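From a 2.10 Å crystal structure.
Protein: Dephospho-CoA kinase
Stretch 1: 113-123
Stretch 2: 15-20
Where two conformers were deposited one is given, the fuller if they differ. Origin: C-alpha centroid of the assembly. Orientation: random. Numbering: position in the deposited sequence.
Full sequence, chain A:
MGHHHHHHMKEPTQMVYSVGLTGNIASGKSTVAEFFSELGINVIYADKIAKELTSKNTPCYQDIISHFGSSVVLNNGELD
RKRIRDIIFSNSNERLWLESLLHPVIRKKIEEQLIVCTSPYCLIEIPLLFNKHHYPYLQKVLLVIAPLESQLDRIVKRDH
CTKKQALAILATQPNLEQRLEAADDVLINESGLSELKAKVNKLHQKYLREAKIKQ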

# COMPACT_ATOMS: atom_id res chain seq x y z
N GLN A 113 15.11 -6.46 -4.76
CA GLN A 113 14.22 -6.60 -5.90
C GLN A 113 14.47 -5.52 -6.95
O GLN A 113 14.27 -5.75 -8.14
CB GLN A 113 12.76 -6.57 -5.45
CG GLN A 113 12.40 -7.72 -4.54
CD GLN A 113 10.90 -7.84 -4.30
OE1 GLN A 113 10.10 -7.54 -5.18
NE2 GLN A 113 10.53 -8.29 -3.11
N LEU A 114 14.92 -4.35 -6.51
CA LEU A 114 15.27 -3.28 -7.44
C LEU A 114 16.52 -3.62 -8.23
O LEU A 114 16.61 -3.29 -9.42
CB LEU A 114 15.48 -1.96 -6.69
CG LEU A 114 14.24 -1.23 -6.19
CD1 LEU A 114 14.66 0.01 -5.41
CD2 LEU A 114 13.30 -0.85 -7.33
N ILE A 115 17.49 -4.26 -7.59
CA ILE A 115 18.74 -4.61 -8.25
C ILE A 115 18.48 -5.55 -9.42
O ILE A 115 19.18 -5.50 -10.43
CB ILE A 115 19.74 -5.26 -7.26
CG1 ILE A 115 20.30 -4.19 -6.32
CG2 ILE A 115 20.90 -5.93 -7.99
CD1 ILE A 115 20.98 -4.74 -5.09
N VAL A 116 17.47 -6.40 -9.28
CA VAL A 116 17.14 -7.37 -10.32
C VAL A 116 15.88 -6.99 -11.09
O VAL A 116 15.23 -7.84 -11.69
CB VAL A 116 16.98 -8.79 -9.71
CG1 VAL A 116 18.28 -9.23 -9.05
CG2 VAL A 116 15.83 -8.83 -8.72
N CYS A 117 15.53 -5.70 -11.07
CA CYS A 117 14.37 -5.22 -11.81
C CYS A 117 14.59 -5.34 -13.31
O CYS A 117 15.58 -4.85 -13.85
CB CYS A 117 14.06 -3.76 -11.44
SG CYS A 117 12.66 -3.05 -12.34
N THR A 118 13.66 -6.01 -13.99
CA THR A 118 13.79 -6.30 -15.42
C THR A 118 12.91 -5.40 -16.29
O THR A 118 12.94 -5.51 -17.51
CB THR A 118 13.42 -7.77 -15.71
OG1 THR A 118 12.14 -8.06 -15.14
CG2 THR A 118 14.46 -8.72 -15.12
N SER A 119 12.15 -4.51 -15.66
CA SER A 119 11.23 -3.63 -16.38
C SER A 119 11.81 -2.22 -16.50
O SER A 119 12.73 -1.86 -15.76
CB SER A 119 9.86 -3.61 -15.70
OG SER A 119 9.97 -3.22 -14.34
N PRO A 120 11.27 -1.41 -17.43
CA PRO A 120 11.79 -0.05 -17.68
C PRO A 120 11.61 0.88 -16.49
O PRO A 120 12.40 1.81 -16.30
CB PRO A 120 10.95 0.43 -18.87
CG PRO A 120 10.37 -0.79 -19.48
CD PRO A 120 10.18 -1.75 -18.36
N TYR A 121 10.57 0.65 -15.70
CA TYR A 121 10.40 1.33 -14.43
C TYR A 121 9.76 0.34 -13.46
O TYR A 121 9.26 -0.70 -13.89
CB TYR A 121 9.55 2.60 -14.57
CG TYR A 121 8.11 2.34 -14.93
CD1 TYR A 121 7.71 2.27 -16.26
CD2 TYR A 121 7.15 2.16 -13.94
CE1 TYR A 121 6.40 2.03 -16.59
CE2 TYR A 121 5.84 1.92 -14.27
CZ TYR A 121 5.46 1.85 -15.59
OH TYR A 121 4.16 1.61 -15.93
N CYS A 122 9.78 0.67 -12.18
CA CYS A 122 9.30 -0.23 -11.13
C CYS A 122 8.17 0.41 -10.34
O CYS A 122 8.17 1.62 -10.11
CB CYS A 122 10.45 -0.61 -10.19
SG CYS A 122 10.04 -1.85 -8.93
N LEU A 123 7.22 -0.41 -9.94
CA LEU A 123 6.11 0.03 -9.11
C LEU A 123 6.27 -0.53 -7.70
O LEU A 123 6.43 -1.73 -7.52
CB LEU A 123 4.78 -0.41 -9.71
CG LEU A 123 3.53 0.29 -9.21
CD1 LEU A 123 3.45 1.71 -9.76
CD2 LEU A 123 2.31 -0.51 -9.61
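Stretch 2 15-20: MVYSVG

Stretch 1 begins as the last turn of a helix, Gln113 to Ile115. Val116 is the first residue to leave helical phi/psi. The turn is closed by a backbone hydrogen bond from Cys117 N to Leu114 O, 3.1 Å. A loop follows. The chain is in strand conformation at Cys122 and Leu123, and the strand continues beyond the stretch. Stretch 2 is already extended at Val16, with phi/psi of -126/140, and is a strand by Ser18, with -116/134 there and -113/122 at Val19.

The two strands run parallel. Tyr121 lies beside Tyr17, Cys122 beside Ser18 and Leu123 beside Val19, with CA to CA distances of 4.9, 4.7 and 4.9 Å. Cys122 supplies both direct hydrogen bonds between the stretches. Its N donates to Tyr17 O at 2.8 Å, and its O accepts from Val19 N, also at 2.8 Å. Both are close to linear, at 165° and 169°. One residue thus bonds to the neighbours on either side of Ser18, as expected in a parallel ladder. Two CA-H...O contacts support the pairing: Ser18 CA to Cys122 O, 3.3 Å, and Leu123 CA to Val19 O, 3.4 Å. Beside the pair of Tyr121 and Tyr17, a water bridges the two stretches. It accepts from Tyr17 N at 2.9 Å and donates to Pro120 O at 2.9 Å.

Side chains alternate across the sheet. Cys122 and Ser18 share one face; Leu123 and Val19 share the other. On the latter face, Leu123 CD1 reaches Val19 CG1 at 3.7 Å. Tyr121 also packs here, with CD2 4.2 Å from Val19 CG2. Its CB lies 3.3 Å from Tyr17 O and 3.9 Å from Tyr17 CD1, while the end of its side chain leads away from stretch 2.

Val16 has the largest covered area of any residue in the contact. It points toward stretch 1 and meets both the helix end and the strand. Its CG2 is 3.6 Å from Leu114 O, and its CB is 4.2 Å from Leu114 CD2. Its CG1 lies 4.1 Å from both Cys117 SG and Cys122 CB. Leu114, rotamer m at chi1 and t at chi2, is covered almost as much. It spans two neighbours, since its CD1 also touches Met15 CE at 3.8 Å.

Within stretch 1, Ser119 OG donates to Tyr121 O at 2.7 Å. Ser119 N makes a weak hydrogen bond to Cys117 SG, 3.7 Å.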

# COMPACT_ATOMS: atom_id res chain seq x y z
N MET A 15 18.79 4.78 -8.79
CA MET A 15 19.18 3.54 -9.45
C MET A 15 18.15 3.11 -10.49
O MET A 15 18.47 2.94 -11.67
CB MET A 15 19.39 2.43 -8.41
CG MET A 15 18.22 2.23 -7.45
SD MET A 15 18.73 1.55 -5.86
CE MET A 15 17.58 2.37 -4.76
N VAL A 16 16.91 2.94 -10.05
CA VAL A 16 15.81 2.51 -10.90
C VAL A 16 14.66 3.51 -10.81
O VAL A 16 14.36 4.01 -9.72
CB VAL A 16 15.29 1.11 -10.50
CG1 VAL A 16 14.18 0.65 -11.45
CG2 VAL A 16 16.42 0.10 -10.48
N TYR A 17 14.03 3.80 -11.94
CA TYR A 17 12.88 4.70 -11.96
C TYR A 17 11.71 4.03 -11.23
O TYR A 17 11.13 3.07 -11.74
CB TYR A 17 12.50 5.07 -13.39
CG TYR A 17 11.58 6.27 -13.48
CD1 TYR A 17 10.23 6.16 -13.18
CD2 TYR A 17 12.07 7.52 -13.84
CE1 TYR A 17 9.38 7.25 -13.25
CE2 TYR A 17 11.23 8.62 -13.92
CZ TYR A 17 9.89 8.48 -13.62
OH TYR A 17 9.04 9.56 -13.68
N SER A 18 11.38 4.55 -10.05
CA SER A 18 10.38 3.93 -9.19
C SER A 18 9.16 4.81 -8.97
O SER A 18 9.28 6.00 -8.70
CB SER A 18 11.00 3.57 -7.84
OG SER A 18 11.48 4.73 -7.18
N VAL A 19 7.99 4.20 -9.10
CA VAL A 19 6.72 4.87 -8.86
C VAL A 19 6.08 4.27 -7.62
O VAL A 19 5.82 3.06 -7.57
CB VAL A 19 5.78 4.72 -10.07
CG1 VAL A 19 4.41 5.33 -9.77
CG2 VAL A 19 6.40 5.35 -11.31
N GLY A 20 5.81 5.11 -6.63
CA GLY A 20 5.12 4.67 -5.44
C GLY A 20 3.63 4.56 -5.68
O GLY A 20 3.01 5.52 -6.14
O HOH W 1 14.58 2.54 -14.55